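Long-range contact in putative rubredoxin reductase (Rhodopseudomonas palustris, PDB 3FG2), which probably uses FAD to pass electrons from NADH to the ferredoxin that serves the cytochrome P450 CYP199A2: residues Y99-A105 with H269-I273. Residues are numbered along the deposited sequence.
Sequences YGHLVLA and HISAI
Four backbone hydrogen bonds pair strand 101-104 with strand 270-272, the parallel edge strand of the Rossmann-type FAD-binding sheet. Leu102 N donates to His269 O (a very short 2.4 Å) and Leu102 O accepts Ser271 N (2.7 Å); two residues on, Leu104 N reaches Ser271 O (2.6 Å) and Leu104 O takes Ile273 N (2.8 Å). The register sets Leu102 beside Ile270, Val103 beside Ser271 and Leu104 beside Ala272, with axes 4.5 Å apart at 18°. His269, at phi/psi 94/-9, leads into the extended strand. One sheet face carries Leu102, Leu104, Ile270 and Ala272, covered by strands 79-83 and 257-259; Leu102 CB lies 3.8 Å from Ile270 CG1. On the other, Ser271 OG hydrogen-bonds Arg306 and meets the His101 ring edge (CE1, 3.0 Å). Towards the flavin cofactor, which touches Ala105, Ile273 (chi1 p, chi2 t) packs on helix 11-22 and places CG1 3.8 Å from Ala105 CB and CD1 3.8 Å from Val103 CG1.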
loop_
_atom_site.group_PDB
_atom_site.type_symbol
_atom_site.label_atom_id
_atom_site.label_comp_id
_atom_site.label_asym_id
_atom_site.label_seq_id
_atom_site.Cartn_x
_atom_site.Cartn_y
_atom_site.Cartn_z
ATOM N N TYR A 99 -11.982 -10.899 24.500
ATOM C CA TYR A 99 -11.553 -11.604 23.311
ATOM C C TYR A 99 -10.739 -12.837 23.657
ATOM O O TYR A 99 -10.093 -12.893 24.709
ATOM C CB TYR A 99 -10.734 -10.665 22.406
ATOM C CG TYR A 99 -9.440 -10.151 23.016
ATOM C CD1 TYR A 99 -8.333 -10.986 23.164
ATOM C CD2 TYR A 99 -9.336 -8.839 23.473
ATOM C CE1 TYR A 99 -7.161 -10.532 23.752
ATOM C CE2 TYR A 99 -8.168 -8.375 24.063
ATOM C CZ TYR A 99 -7.088 -9.227 24.202
ATOM O OH TYR A 99 -5.941 -8.783 24.809
ATOM N N GLY A 100 -10.800 -13.832 22.776
ATOM C CA GLY A 100 -10.024 -15.042 22.965
ATOM C C GLY A 100 -8.686 -14.723 22.326
ATOM O O GLY A 100 -7.621 -14.921 22.918
ATOM N N HIS A 101 -8.755 -14.215 21.098
ATOM C CA HIS A 101 -7.569 -13.815 20.356
ATOM C C HIS A 101 -7.863 -12.485 19.667
ATOM O O HIS A 101 -8.945 -12.288 19.098
ATOM C CB HIS A 101 -7.181 -14.877 19.322
ATOM C CG HIS A 101 -5.757 -14.774 18.867
ATOM N ND1 HIS A 101 -5.326 -13.819 17.972
ATOM C CD2 HIS A 101 -4.651 -15.461 19.242
ATOM C CE1 HIS A 101 -4.018 -13.919 17.818
ATOM N NE2 HIS A 101 -3.584 -14.906 18.578
ATOM N N LEU A 102 -6.901 -11.572 19.743
ATOM C CA LEU A 102 -7.025 -10.242 19.149
ATOM C C LEU A 102 -6.148 -10.091 17.907
ATOM O O LEU A 102 -4.944 -10.358 17.948
ATOM C CB LEU A 102 -6.638 -9.170 20.179
ATOM C CG LEU A 102 -6.551 -7.720 19.691
ATOM C CD1 LEU A 102 -7.888 -7.293 19.112
ATOM C CD2 LEU A 102 -6.151 -6.807 20.849
ATOM N N VAL A 103 -6.758 -9.664 16.807
ATOM C CA VAL A 103 -6.034 -9.462 15.557
ATOM C C VAL A 103 -5.946 -7.968 15.232
ATOM O O VAL A 103 -6.965 -7.301 15.038
ATOM C CB VAL A 103 -6.729 -10.195 14.380
ATOM C CG1 VAL A 103 -6.090 -9.795 13.059
ATOM C CG2 VAL A 103 -6.624 -11.700 14.569
ATOM N N LEU A 104 -4.723 -7.447 15.186
ATOM C CA LEU A 104 -4.500 -6.036 14.874
ATOM C C LEU A 104 -4.238 -5.869 13.383
ATOM O O LEU A 104 -3.267 -6.409 12.849
ATOM C CB LEU A 104 -3.310 -5.488 15.667
ATOM C CG LEU A 104 -3.496 -5.533 17.185
ATOM C CD1 LEU A 104 -2.264 -4.978 17.884
ATOM C CD2 LEU A 104 -4.747 -4.731 17.556
ATOM N N ALA A 105 -5.127 -5.133 12.722
ATOM C CA ALA A 105 -5.028 -4.873 11.290
ATOM C C ALA A 105 -5.405 -3.410 11.102
ATOM O O ALA A 105 -6.284 -3.071 10.310
ATOM C CB ALA A 105 -5.988 -5.772 10.530
ATOM N N HIS A 269 -2.481 -14.448 21.934
ATOM C CA HIS A 269 -3.850 -13.926 22.053
ATOM C C HIS A 269 -3.900 -12.644 21.232
ATOM O O HIS A 269 -4.970 -12.076 21.035
ATOM C CB HIS A 269 -4.248 -13.561 23.492
ATOM C CG HIS A 269 -4.122 -14.680 24.478
ATOM N ND1 HIS A 269 -4.291 -14.491 25.833
ATOM C CD2 HIS A 269 -3.815 -15.990 24.316
ATOM C CE1 HIS A 269 -4.093 -15.636 26.463
ATOM N NE2 HIS A 269 -3.802 -16.561 25.566
ATOM N N ILE A 270 -2.739 -12.180 20.771
ATOM C CA ILE A 270 -2.683 -10.961 19.970
ATOM C C ILE A 270 -1.753 -11.046 18.758
ATOM O O ILE A 270 -0.529 -11.191 18.892
ATOM C CB ILE A 270 -2.257 -9.743 20.820
ATOM C CG1 ILE A 270 -3.263 -9.521 21.952
ATOM C CG2 ILE A 270 -2.200 -8.491 19.945
ATOM C CD1 ILE A 270 -3.023 -8.253 22.762
ATOM N N SER A 271 -2.344 -10.943 17.572
ATOM C CA SER A 271 -1.587 -10.980 16.321
ATOM C C SER A 271 -1.679 -9.638 15.606
ATOM O O SER A 271 -2.585 -8.842 15.866
ATOM C CB SER A 271 -2.137 -12.062 15.388
ATOM O OG SER A 271 -1.857 -13.354 15.881
ATOM N N ALA A 272 -0.739 -9.394 14.701
ATOM C CA ALA A 272 -0.733 -8.162 13.910
ATOM C C ALA A 272 -0.509 -8.557 12.455
ATOM O O ALA A 272 0.378 -9.356 12.158
ATOM C CB ALA A 272 0.372 -7.229 14.381
ATOM N N ILE A 273 -1.318 -8.005 11.555
ATOM C CA ILE A 273 -1.210 -8.318 10.135
ATOM C C ILE A 273 -1.395 -7.079 9.254
ATOM O O ILE A 273 -2.030 -6.097 9.659
ATOM C CB ILE A 273 -2.286 -9.344 9.707
ATOM C CG1 ILE A 273 -3.676 -8.788 10.025
ATOM C CG2 ILE A 273 -2.063 -10.674 10.406
ATOM C CD1 ILE A 273 -4.803 -9.649 9.530
#